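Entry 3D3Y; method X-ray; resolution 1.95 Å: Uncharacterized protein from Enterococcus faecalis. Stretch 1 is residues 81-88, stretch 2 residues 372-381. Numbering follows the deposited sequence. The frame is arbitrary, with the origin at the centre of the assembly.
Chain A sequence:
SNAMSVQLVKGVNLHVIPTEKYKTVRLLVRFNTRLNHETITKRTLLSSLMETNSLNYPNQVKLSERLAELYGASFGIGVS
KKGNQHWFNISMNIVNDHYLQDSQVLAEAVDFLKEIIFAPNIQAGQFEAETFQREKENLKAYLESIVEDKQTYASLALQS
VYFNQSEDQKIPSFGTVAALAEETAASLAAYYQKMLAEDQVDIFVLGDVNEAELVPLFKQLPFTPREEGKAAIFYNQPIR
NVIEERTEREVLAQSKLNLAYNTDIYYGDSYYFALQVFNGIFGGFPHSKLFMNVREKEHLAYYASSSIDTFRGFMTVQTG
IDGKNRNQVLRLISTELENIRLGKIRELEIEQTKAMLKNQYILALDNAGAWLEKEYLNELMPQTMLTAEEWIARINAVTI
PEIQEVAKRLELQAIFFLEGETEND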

# COMPACT_ATOMS: atom_id res chain seq x y z
N LYS A 81 -3.66 -1.63 0.65
CA LYS A 81 -4.80 -1.07 -0.06
C LYS A 81 -4.19 -0.54 -1.33
O LYS A 81 -3.14 0.07 -1.27
N LYS A 82 -4.85 -0.74 -2.46
CA LYS A 82 -4.33 -0.22 -3.73
C LYS A 82 -5.51 0.14 -4.57
O LYS A 82 -6.26 -0.74 -5.00
N GLY A 83 -5.69 1.44 -4.81
CA GLY A 83 -6.82 1.88 -5.62
C GLY A 83 -8.10 1.40 -4.95
O GLY A 83 -8.31 1.64 -3.75
N ASN A 84 -8.96 0.75 -5.73
CA ASN A 84 -10.19 0.19 -5.21
C ASN A 84 -10.10 -1.26 -4.71
O ASN A 84 -11.12 -1.92 -4.51
N GLN A 85 -8.88 -1.76 -4.50
CA GLN A 85 -8.64 -3.16 -4.06
C GLN A 85 -8.03 -3.18 -2.67
O GLN A 85 -7.37 -2.22 -2.24
N HIS A 86 -8.27 -4.26 -1.94
CA HIS A 86 -7.63 -4.47 -0.66
C HIS A 86 -6.98 -5.85 -0.77
O HIS A 86 -7.61 -6.83 -1.25
N TRP A 87 -5.71 -5.91 -0.41
CA TRP A 87 -4.89 -7.09 -0.64
C TRP A 87 -4.54 -7.73 0.72
O TRP A 87 -4.15 -7.04 1.65
N PHE A 88 -4.61 -9.06 0.79
CA PHE A 88 -4.25 -9.84 1.98
C PHE A 88 -3.09 -10.70 1.51
O PHE A 88 -3.24 -11.50 0.58
N LEU A 372 8.69 -8.74 -7.25
CA LEU A 372 7.34 -9.33 -7.06
C LEU A 372 6.19 -8.34 -7.23
O LEU A 372 5.23 -8.65 -7.92
N GLU A 373 6.30 -7.15 -6.63
CA GLU A 373 5.30 -6.09 -6.79
C GLU A 373 5.15 -5.58 -8.24
O GLU A 373 4.03 -5.34 -8.68
N LYS A 374 6.26 -5.40 -8.95
CA LYS A 374 6.22 -5.08 -10.38
C LYS A 374 5.48 -6.18 -11.14
O LYS A 374 4.65 -5.89 -11.99
N GLU A 375 5.80 -7.43 -10.84
CA GLU A 375 5.14 -8.58 -11.49
C GLU A 375 3.64 -8.58 -11.23
O GLU A 375 2.84 -8.84 -12.14
N TYR A 376 3.25 -8.27 -10.00
CA TYR A 376 1.84 -8.22 -9.68
C TYR A 376 1.11 -7.13 -10.46
O TYR A 376 0.08 -7.40 -11.09
N LEU A 377 1.65 -5.91 -10.46
CA LEU A 377 1.02 -4.82 -11.22
C LEU A 377 0.91 -5.18 -12.67
O LEU A 377 -0.13 -4.97 -13.27
N ASN A 378 2.00 -5.71 -13.22
CA ASN A 378 2.06 -6.20 -14.58
C ASN A 378 0.98 -7.21 -14.93
O ASN A 378 0.43 -7.19 -16.04
N GLU A 379 0.70 -8.10 -13.98
CA GLU A 379 -0.33 -9.10 -14.10
C GLU A 379 -1.70 -8.43 -14.17
O GLU A 379 -2.51 -8.77 -15.01
N LEU A 380 -1.93 -7.46 -13.30
CA LEU A 380 -3.17 -6.69 -13.32
C LEU A 380 -3.34 -5.89 -14.62
O LEU A 380 -4.37 -5.97 -15.29
N MSE A 381 -2.31 -5.14 -14.99
CA MSE A 381 -2.43 -4.24 -16.11
C MSE A 381 -1.35 -4.47 -17.12
O MSE A 381 -0.34 -3.75 -17.14

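How does the helix of stretch 2 first meet the hairpin of stretch 1? E373 leaves its backbone sideways, but its m, m rotamer brings the carboxylate to W87, with OE1 3.6 Å from CZ3. No hydrogen bond joins the two; both carboxylate oxygens are satisfied elsewhere in the structure.

What does Y376 do one turn later? It points toward the strand in a t rotamer and sets its ring edge against one face of the W87 six-membered ring. The centroids lie 4.9 Å apart with planes at 72°, and Y376 CE2 comes within 3.6 Å of W87 CZ2.

Why can L377 take part although its CA-to-CB bond points sideways? Its m, t rotamer carries CD2 in to 4.2 Å from W87 CH2, at the indole edge near the ring plane. The same CD2 lies 4.5 Å from CE of K82, whose side chain (chi1 t, chi2 p) points toward the helix.

What closes the contact at L380? Also m, t, it points toward the hairpin, where its CD1 lies 4.2 Å from W87 CZ2 and 4.1 Å from Q85 OE1. Q85 OE1 accepts a hydrogen bond from W87 NE1 at 3.0 Å, tying two inward m side chains together within the strand. No hydrogen bond crosses between the stretches, and W87 is the side chain most covered by the other stretch.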

# COMPACT_ATOMS: atom_id res chain seq x y z
CB LYS A 81 -5.37 0.07 0.79
CG LYS A 81 -6.34 1.03 0.14
CD LYS A 81 -7.04 1.81 1.29
CE LYS A 81 -7.51 3.16 0.83
NZ LYS A 81 -8.02 3.99 1.98
CB LYS A 82 -3.50 -1.27 -4.48
CG LYS A 82 -2.59 -0.70 -5.61
CD LYS A 82 -1.33 -0.14 -4.94
CE LYS A 82 -0.30 0.31 -5.91
NZ LYS A 82 0.75 0.98 -5.07
CB ASN A 84 -11.30 0.31 -6.24
CG ASN A 84 -12.65 0.50 -5.60
OD1 ASN A 84 -12.81 1.35 -4.69
ND2 ASN A 84 -13.63 -0.29 -6.03
CB GLN A 85 -7.70 -3.87 -5.04
CG GLN A 85 -8.33 -4.14 -6.39
CD GLN A 85 -7.35 -4.66 -7.43
OE1 GLN A 85 -6.19 -4.95 -7.12
NE2 GLN A 85 -7.82 -4.78 -8.67
CB HIS A 86 -8.66 -4.38 0.50
CG HIS A 86 -8.03 -4.32 1.86
ND1 HIS A 86 -7.75 -5.44 2.62
CD2 HIS A 86 -7.59 -3.26 2.59
CE1 HIS A 86 -7.18 -5.07 3.75
NE2 HIS A 86 -7.07 -3.75 3.76
CB TRP A 87 -3.57 -6.67 -1.34
CG TRP A 87 -3.68 -6.02 -2.73
CD1 TRP A 87 -4.80 -5.93 -3.55
CD2 TRP A 87 -2.60 -5.45 -3.47
NE1 TRP A 87 -4.45 -5.29 -4.75
CE2 TRP A 87 -3.11 -5.00 -4.72
CE3 TRP A 87 -1.22 -5.28 -3.20
CZ2 TRP A 87 -2.30 -4.38 -5.69
CZ3 TRP A 87 -0.40 -4.65 -4.18
CH2 TRP A 87 -0.96 -4.21 -5.40
CB PHE A 88 -5.44 -10.66 2.43
CG PHE A 88 -5.22 -11.52 3.64
CD1 PHE A 88 -5.77 -11.16 4.87
CD2 PHE A 88 -4.53 -12.75 3.54
CE1 PHE A 88 -5.65 -11.99 5.98
CE2 PHE A 88 -4.37 -13.60 4.66
CZ PHE A 88 -4.93 -13.20 5.90
CB LEU A 372 7.20 -10.10 -5.73
CG LEU A 372 7.78 -11.51 -5.61
CD1 LEU A 372 7.72 -11.98 -4.14
CD2 LEU A 372 7.11 -12.55 -6.52
CB GLU A 373 5.52 -4.89 -5.85
CG GLU A 373 5.45 -5.22 -4.35
CD GLU A 373 4.12 -5.88 -3.94
OE1 GLU A 373 3.07 -5.62 -4.58
OE2 GLU A 373 4.12 -6.67 -2.99
CB LYS A 374 7.63 -4.88 -10.97
CG LYS A 374 8.34 -3.64 -10.46
CD LYS A 374 9.72 -3.39 -11.13
CE LYS A 374 10.32 -2.09 -10.55
NZ LYS A 374 11.78 -1.91 -10.85
CB GLU A 375 5.75 -9.91 -11.03
CG GLU A 375 7.18 -10.16 -11.52
CD GLU A 375 7.26 -10.53 -13.00
OE1 GLU A 375 6.21 -10.75 -13.65
OE2 GLU A 375 8.40 -10.61 -13.52
CB TYR A 376 1.63 -8.08 -8.17
CG TYR A 376 0.21 -8.41 -7.76
CD1 TYR A 376 -0.21 -9.72 -7.67
CD2 TYR A 376 -0.70 -7.40 -7.46
CE1 TYR A 376 -1.52 -10.04 -7.30
CE2 TYR A 376 -2.01 -7.70 -7.09
CZ TYR A 376 -2.41 -9.02 -7.00
OH TYR A 376 -3.70 -9.31 -6.60
CB LEU A 377 1.77 -3.48 -11.09
CG LEU A 377 1.78 -2.86 -9.70
CD1 LEU A 377 2.43 -1.48 -9.76
CD2 LEU A 377 0.35 -2.79 -9.10
CB ASN A 378 3.38 -6.92 -14.73
CG ASN A 378 4.11 -6.48 -15.91
OD1 ASN A 378 3.81 -6.92 -17.01
ND2 ASN A 378 5.08 -5.57 -15.71
CB GLU A 379 -0.27 -10.06 -12.91
CG GLU A 379 -1.44 -11.03 -12.79
CD GLU A 379 -1.53 -12.00 -13.97
OE1 GLU A 379 -0.51 -12.20 -14.67
OE2 GLU A 379 -2.64 -12.56 -14.18
CB LEU A 380 -3.23 -5.75 -12.12
CG LEU A 380 -3.14 -6.44 -10.76
CD1 LEU A 380 -2.97 -5.42 -9.66
CD2 LEU A 380 -4.36 -7.30 -10.47
CB MSE A 381 -2.38 -2.81 -15.61
CG MSE A 381 -3.43 -2.54 -14.58
SE MSE A 381 -3.21 -0.74 -14.03
CE MSE A 381 -2.13 -0.92 -12.47